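Local coordinates for protein 2-dehydro-3-deoxy-d-gluconate/2-dehydro-3-deoxy-phosphogluconate aldolase (Picrophilus torridus, PDB 4UXD) that belongs to the dihydrodipicolinate synthetase family of aldolases and adopts a parallel beta/alpha barrel fold in a four-chain assembly, at residues G99-I103 / Y139-I143; D209-F213 / A248-E252; G226-F230 / Y272-F276. One frame throughout, in Å; residues are numbered along the deposited sequence.

In the fold
Contact 1 is the first to close along the chain: its loop runs from the turn after strand 95-97 through helix 103-115 and strand 120-123, joining the segment that leads into helix 103-115 to helix 133-144. It is complete before contact 2 opens, and the two lie on opposite sides of the chain's centre, about 34 Å apart between centres. Contact 2 closes a loop of 34 residues, bringing the start of helix 212-217 to the long helix 245-264. Contact 3 opens inside that loop, after strand 222-224, and closes beyond it on helix 270-279, so contacts 2 and 3 cross. They also touch: D209 OD2 lies 2.6 Å from T227 OG1, probably as a hydrogen bond.

Contact 1 (G99-I103 / Y139-I143); sequences GSSSI and YYKEI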
# COMPACT_ATOMS: atom_id res chain seq x y z
N GLY A 99 -7.78 24.34 -6.82
CA GLY A 99 -8.00 23.17 -6.00
C GLY A 99 -8.59 23.44 -4.63
O GLY A 99 -8.31 24.46 -4.00
N SER A 100 -9.41 22.50 -4.18
CA SER A 100 -10.09 22.54 -2.89
C SER A 100 -11.06 21.37 -2.85
O SER A 100 -11.62 21.01 -3.88
CB SER A 100 -10.85 23.86 -2.68
OG SER A 100 -11.81 23.72 -1.65
N SER A 101 -11.29 20.78 -1.68
CA SER A 101 -12.28 19.70 -1.57
C SER A 101 -13.70 20.26 -1.52
O SER A 101 -14.67 19.51 -1.66
CB SER A 101 -12.01 18.84 -0.34
OG SER A 101 -10.89 18.01 -0.55
N SER A 102 -13.82 21.57 -1.31
CA SER A 102 -15.12 22.23 -1.31
C SER A 102 -15.43 22.71 -2.72
O SER A 102 -14.70 23.54 -3.27
CB SER A 102 -15.13 23.41 -0.32
OG SER A 102 -16.27 24.26 -0.50
N ILE A 103 -16.49 22.17 -3.31
CA ILE A 103 -16.92 22.60 -4.64
C ILE A 103 -17.24 24.11 -4.64
O ILE A 103 -17.11 24.77 -5.67
CB ILE A 103 -18.16 21.78 -5.14
CG1 ILE A 103 -18.56 22.25 -6.53
CG2 ILE A 103 -19.34 21.94 -4.21
CD1 ILE A 103 -19.52 21.33 -7.24
N TYR A 139 -18.45 15.28 -9.27
CA TYR A 139 -17.85 16.51 -8.76
C TYR A 139 -17.32 17.41 -9.90
O TYR A 139 -17.62 18.61 -9.94
CB TYR A 139 -16.77 16.13 -7.78
CG TYR A 139 -15.93 17.24 -7.26
CD1 TYR A 139 -16.32 17.98 -6.15
CD2 TYR A 139 -14.70 17.53 -7.84
CE1 TYR A 139 -15.53 18.98 -5.65
CE2 TYR A 139 -13.90 18.53 -7.35
CZ TYR A 139 -14.32 19.26 -6.26
OH TYR A 139 -13.51 20.25 -5.77
N TYR A 140 -16.55 16.84 -10.83
CA TYR A 140 -16.12 17.58 -12.02
C TYR A 140 -17.32 17.99 -12.88
O TYR A 140 -17.31 19.05 -13.51
CB TYR A 140 -15.15 16.75 -12.87
CG TYR A 140 -13.71 16.80 -12.39
CD1 TYR A 140 -12.83 17.77 -12.85
CD2 TYR A 140 -13.25 15.87 -11.47
CE1 TYR A 140 -11.53 17.81 -12.41
CE2 TYR A 140 -11.94 15.89 -11.03
CZ TYR A 140 -11.08 16.86 -11.50
OH TYR A 140 -9.78 16.86 -11.03
N LYS A 141 -18.33 17.14 -12.91
CA LYS A 141 -19.54 17.42 -13.67
C LYS A 141 -20.21 18.72 -13.22
O LYS A 141 -20.44 19.64 -14.02
CB LYS A 141 -20.51 16.24 -13.53
CG LYS A 141 -21.78 16.33 -14.35
CD LYS A 141 -22.21 14.93 -14.79
CE LYS A 141 -23.67 14.80 -15.23
NZ LYS A 141 -24.55 15.89 -14.74
N GLU A 142 -20.49 18.80 -11.92
CA GLU A 142 -21.19 19.94 -11.36
C GLU A 142 -20.39 21.22 -11.60
O GLU A 142 -20.95 22.29 -11.84
CB GLU A 142 -21.40 19.73 -9.86
CG GLU A 142 -22.56 20.52 -9.27
CD GLU A 142 -23.79 19.66 -9.04
OE1 GLU A 142 -24.04 18.74 -9.85
OE2 GLU A 142 -24.50 19.90 -8.03
N ILE A 143 -19.07 21.08 -11.53
CA ILE A 143 -18.19 22.23 -11.60
C ILE A 143 -18.09 22.74 -13.05
O ILE A 143 -18.29 23.93 -13.32
CB ILE A 143 -16.80 21.86 -11.04
CG1 ILE A 143 -16.89 21.70 -9.52
CG2 ILE A 143 -15.78 22.93 -11.35
CD1 ILE A 143 -15.72 20.96 -8.90
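The phenol of Y139 donates its proton to the backbone carbonyl of S100, with OH 2.8 Å from S100 O and at a C=O...donor angle of 164°, nearly along the C=O axis. The bond ties Y139, on helix 133-144, to the loop that leads from strand 95-97 of the beta/alpha barrel into helix 103-115. With CG anti to the backbone N (chi1 173°), the ring of Y139 extends from its helix until the hydroxyl arrives at the carbonyl.

The accepting turn is itself well tied. S100 OG accepts from S102 N at 3.0 Å, an ST turn, and is also hydrogen-bonded to the carboxylate of E105. S102 then occupies the N-cap position of helix 103-115; its OG caps the helix start by weak bonds to the backbone N of N104 and E105, and also bonds to the backbone O of Y73 in the second subunit.

Beside the polar bond lies an apolar patch built on I103. Its CB approaches Y139 CE1 to 3.9 Å, obliquely to the ring. The ethyl branch continues along the helix to I143 and E142: I103 CG1 is 3.5 Å from I143 CG1, the two isoleucine chains sliding past one another in opposite directions, and the methyl CD1 of I103 meets E142 CB at 3.6 Å, crossing that side chain at about a right angle. I143 CD1 also sits 3.4 Å above one face of the Y139 ring, offset toward the rim.

P289 and P288 of the second subunit pack on Y139 and E142, so the contact borders a subunit interface. The directional bond at S100 fixes where the buried ring ends, while packing by I103 and I143 would limit how it can shift, and the buried hydroxyl keeps a polar partner.

Contact 2 (D209-F213 / A248-E252); sequences DDLLF and ALKIE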
# COMPACT_ATOMS: atom_id res chain seq x y z
N ASP A 209 9.78 16.27 -13.48
CA ASP A 209 10.86 16.85 -14.27
C ASP A 209 11.82 15.81 -14.86
O ASP A 209 12.30 15.97 -15.98
CB ASP A 209 11.66 17.83 -13.40
CG ASP A 209 10.77 18.84 -12.68
OD1 ASP A 209 9.62 18.51 -12.34
OD2 ASP A 209 11.25 19.97 -12.46
N ASP A 210 12.11 14.76 -14.11
CA ASP A 210 13.07 13.78 -14.61
C ASP A 210 12.47 12.91 -15.73
O ASP A 210 13.21 12.25 -16.46
CB ASP A 210 13.61 12.91 -13.48
CG ASP A 210 12.54 12.42 -12.54
OD1 ASP A 210 11.46 13.05 -12.44
OD2 ASP A 210 12.80 11.39 -11.88
N LEU A 211 11.15 12.95 -15.88
CA LEU A 211 10.47 12.12 -16.85
C LEU A 211 10.12 12.86 -18.15
O LEU A 211 9.56 12.27 -19.09
CB LEU A 211 9.20 11.54 -16.24
CG LEU A 211 9.33 10.68 -14.98
CD1 LEU A 211 8.02 9.93 -14.79
CD2 LEU A 211 10.49 9.71 -15.02
N LEU A 212 10.46 14.14 -18.20
CA LEU A 212 10.10 14.99 -19.34
C LEU A 212 10.59 14.44 -20.67
O LEU A 212 9.85 14.41 -21.65
CB LEU A 212 10.65 16.41 -19.14
CG LEU A 212 10.27 17.43 -20.22
CD1 LEU A 212 8.75 17.50 -20.45
CD2 LEU A 212 10.81 18.81 -19.84
N PHE A 213 11.84 13.98 -20.72
CA PHE A 213 12.39 13.52 -21.99
C PHE A 213 11.64 12.29 -22.49
O PHE A 213 11.19 12.26 -23.64
CB PHE A 213 13.88 13.23 -21.87
CG PHE A 213 14.52 12.83 -23.16
CD1 PHE A 213 14.84 13.78 -24.11
CD2 PHE A 213 14.77 11.50 -23.44
CE1 PHE A 213 15.42 13.41 -25.32
CE2 PHE A 213 15.34 11.12 -24.63
CZ PHE A 213 15.67 12.08 -25.58
N ALA A 248 19.10 17.14 -25.53
CA ALA A 248 18.05 17.24 -24.53
C ALA A 248 18.22 16.15 -23.47
O ALA A 248 18.17 16.43 -22.27
CB ALA A 248 16.68 17.13 -25.19
N LEU A 249 18.42 14.92 -23.92
CA LEU A 249 18.60 13.78 -23.02
C LEU A 249 19.77 13.98 -22.06
O LEU A 249 19.72 13.56 -20.91
CB LEU A 249 18.80 12.49 -23.81
CG LEU A 249 19.12 11.23 -23.00
CD1 LEU A 249 18.05 10.94 -21.97
CD2 LEU A 249 19.31 10.05 -23.92
N LYS A 250 20.84 14.62 -22.56
CA LYS A 250 22.03 14.83 -21.76
C LYS A 250 21.72 15.82 -20.64
O LYS A 250 22.13 15.63 -19.49
CB LYS A 250 23.18 15.34 -22.62
CG LYS A 250 24.49 15.51 -21.87
CD LYS A 250 25.61 16.02 -22.76
CE LYS A 250 25.30 17.39 -23.37
NZ LYS A 250 25.03 18.46 -22.36
N ILE A 251 20.99 16.88 -20.99
CA ILE A 251 20.53 17.87 -20.03
C ILE A 251 19.70 17.18 -18.95
O ILE A 251 19.89 17.41 -17.75
CB ILE A 251 19.68 18.99 -20.72
CG1 ILE A 251 20.57 19.83 -21.65
CG2 ILE A 251 19.02 19.91 -19.69
CD1 ILE A 251 19.79 20.76 -22.59
N GLU A 252 18.79 16.32 -19.37
CA GLU A 252 17.94 15.59 -18.44
C GLU A 252 18.77 14.76 -17.46
O GLU A 252 18.47 14.71 -16.27
CB GLU A 252 16.98 14.67 -19.21
CG GLU A 252 16.00 13.88 -18.34
CD GLU A 252 14.81 14.70 -17.86
OE1 GLU A 252 14.96 15.41 -16.84
OE2 GLU A 252 13.73 14.62 -18.48
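This is a buried contact on the outside of the beta/alpha barrel, between the turn that leads into helix 212-217, with that helix's first residues, and helix 245-264, near the third subunit. E252 makes the polar part and F213 the apolar part.

E252 reaches across with its chain extended at first (chi1 -178°) and then bent at chi2 (79°), which turns the carboxylate into the turn. E252 OE2 accepts from F213 N at 3.0 Å (158° at the hydrogen), the donor meeting the oxygen almost head-on; F213 lies in the first turn of helix 212-217, where backbone N-H groups would probably favour a negative charge. The other side is less favourable: E252 OE1 stands 2.9 Å from D209 O and E252 OE2 is 3.2 Å from D210 O, pairs of acceptors that are not hydrogen-bonded to each other. Such crowding may raise the pKa of the buried acid. The neighbouring D210 is engaged elsewhere, its carboxylate forming a salt bridge with R189 of the third subunit.

In the apolar part, F213 lies across the L249 side chain at about a right angle. A248 CB comes to 3.9 Å from F213 CE1, and L249 CD1 to 3.6 Å from F213 CD2. L249 CB sits over the ring face in a CH-pi contact, 3.8 Å from the F213 centroid.

Contact 3 (G226-F230 / Y272-F276); sequences GTTNF and YYEYF. With GOL (glycerol), chain F.
An aromatic cluster of F230, Y272 and Y275 joins the 3-10 turn after strand 222-224 of the beta/alpha barrel to helix 270-279, beside a pocket that holds a glycerol, probably from the crystallisation liquor. F230 is the centre. Its CG lies between the backbone N and the carbonyl carbon (chi1 38°), which directs the ring at the helix. Y275 CB stands over the centre of one ring face, 3.9 Å from the F230 centroid, while T227 O lies above the opposite face, offset toward the rim. The F230 and Y275 rings are near parallel (26°) but slid apart, with little overlap. Y272 meets F230 obliquely, Y272 CD2 lying 3.6 Å from F230 CZ.

Within the turn, G226 O accepts both the backbone N and the ND2 of N229, the latter at 2.7 Å on an in-plane lone pair. G226, with no side chain, lets the edge of the Y272 ring come close: G226 C is 3.7 Å from Y272 CE2. The glycerol, also bonded to G207 O and D209 OD1, is hydrogen-bonded through O1 to Y272 OH at 2.8 Å and, weakly, through O3 to G226 N at 3.0 Å.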
# COMPACT_ATOMS: atom_id res chain seq x y z
N GLY A 226 8.54 21.75 -11.30
CA GLY A 226 8.86 22.62 -10.18
C GLY A 226 10.28 23.17 -10.15
O GLY A 226 10.52 24.23 -9.58
N THR A 227 11.23 22.46 -10.73
CA THR A 227 12.61 22.92 -10.72
C THR A 227 12.79 24.23 -11.50
O THR A 227 13.83 24.89 -11.36
CB THR A 227 13.55 21.87 -11.31
OG1 THR A 227 13.24 21.65 -12.70
CG2 THR A 227 13.45 20.58 -10.51
N THR A 228 11.81 24.62 -12.31
CA THR A 228 11.91 25.87 -13.05
C THR A 228 11.82 27.09 -12.12
O THR A 228 12.07 28.21 -12.55
CB THR A 228 10.82 25.99 -14.14
OG1 THR A 228 9.52 25.97 -13.54
CG2 THR A 228 10.95 24.84 -15.12
N ASN A 229 11.48 26.88 -10.85
CA ASN A 229 11.44 27.96 -9.89
C ASN A 229 12.83 28.56 -9.63
O ASN A 229 12.95 29.65 -9.08
CB ASN A 229 10.84 27.47 -8.57
CG ASN A 229 9.33 27.41 -8.61
OD1 ASN A 229 8.66 28.42 -8.42
ND2 ASN A 229 8.79 26.21 -8.85
N PHE A 230 13.89 27.84 -10.01
CA PHE A 230 15.25 28.26 -9.71
C PHE A 230 16.28 27.59 -10.62
O PHE A 230 17.47 27.64 -10.36
CB PHE A 230 15.58 27.97 -8.25
CG PHE A 230 15.00 26.68 -7.77
CD1 PHE A 230 15.63 25.48 -8.04
CD2 PHE A 230 13.81 26.66 -7.06
CE1 PHE A 230 15.09 24.30 -7.60
CE2 PHE A 230 13.26 25.48 -6.63
CZ PHE A 230 13.90 24.30 -6.89
N TYR A 272 12.47 23.05 -2.21
CA TYR A 272 12.23 23.98 -3.32
C TYR A 272 12.26 25.41 -2.82
O TYR A 272 12.76 26.31 -3.49
CB TYR A 272 10.89 23.71 -4.02
CG TYR A 272 10.87 22.43 -4.84
CD1 TYR A 272 10.83 21.18 -4.23
CD2 TYR A 272 10.88 22.49 -6.23
CE1 TYR A 272 10.80 20.02 -4.99
CE2 TYR A 272 10.87 21.33 -6.99
CZ TYR A 272 10.82 20.10 -6.37
OH TYR A 272 10.80 18.96 -7.12
N TYR A 273 11.73 25.59 -1.62
CA TYR A 273 11.65 26.90 -1.02
C TYR A 273 13.05 27.36 -0.60
O TYR A 273 13.47 28.45 -0.98
CB TYR A 273 10.64 26.89 0.15
CG TYR A 273 9.21 26.93 -0.35
CD1 TYR A 273 8.60 25.81 -0.90
CD2 TYR A 273 8.48 28.11 -0.30
CE1 TYR A 273 7.30 25.86 -1.39
CE2 TYR A 273 7.18 28.17 -0.79
CZ TYR A 273 6.60 27.05 -1.33
OH TYR A 273 5.30 27.11 -1.80
N GLU A 274 13.78 26.53 0.12
CA GLU A 274 15.13 26.90 0.50
C GLU A 274 15.96 27.24 -0.75
O GLU A 274 16.67 28.24 -0.79
CB GLU A 274 15.81 25.78 1.29
CG GLU A 274 17.17 26.16 1.84
CD GLU A 274 17.70 25.14 2.85
OE1 GLU A 274 16.90 24.28 3.28
OE2 GLU A 274 18.90 25.20 3.21
N TYR A 275 15.83 26.40 -1.77
CA TYR A 275 16.66 26.52 -2.95
C TYR A 275 16.40 27.86 -3.60
O TYR A 275 17.31 28.52 -4.09
CB TYR A 275 16.40 25.37 -3.92
CG TYR A 275 17.55 25.08 -4.85
CD1 TYR A 275 17.91 25.98 -5.85
CD2 TYR A 275 18.27 23.90 -4.75
CE1 TYR A 275 18.96 25.72 -6.71
CE2 TYR A 275 19.32 23.62 -5.61
CZ TYR A 275 19.66 24.53 -6.59
OH TYR A 275 20.71 24.27 -7.45
N PHE A 276 15.14 28.27 -3.59
CA PHE A 276 14.76 29.56 -4.13
C PHE A 276 15.25 30.71 -3.25
O PHE A 276 15.64 31.77 -3.74
CB PHE A 276 13.24 29.66 -4.28
CG PHE A 276 12.78 31.01 -4.71
CD1 PHE A 276 12.85 31.39 -6.04
CD2 PHE A 276 12.32 31.93 -3.77
CE1 PHE A 276 12.43 32.66 -6.43
CE2 PHE A 276 11.90 33.19 -4.16
CZ PHE A 276 11.96 33.56 -5.48
C1 GOL F . 8.63 18.32 -9.24
O1 GOL F . 9.45 19.44 -9.49
C2 GOL F . 7.30 18.74 -8.62
O2 GOL F . 6.51 17.59 -8.41
C3 GOL F . 6.58 19.76 -9.50
O3 GOL F . 6.68 19.45 -10.87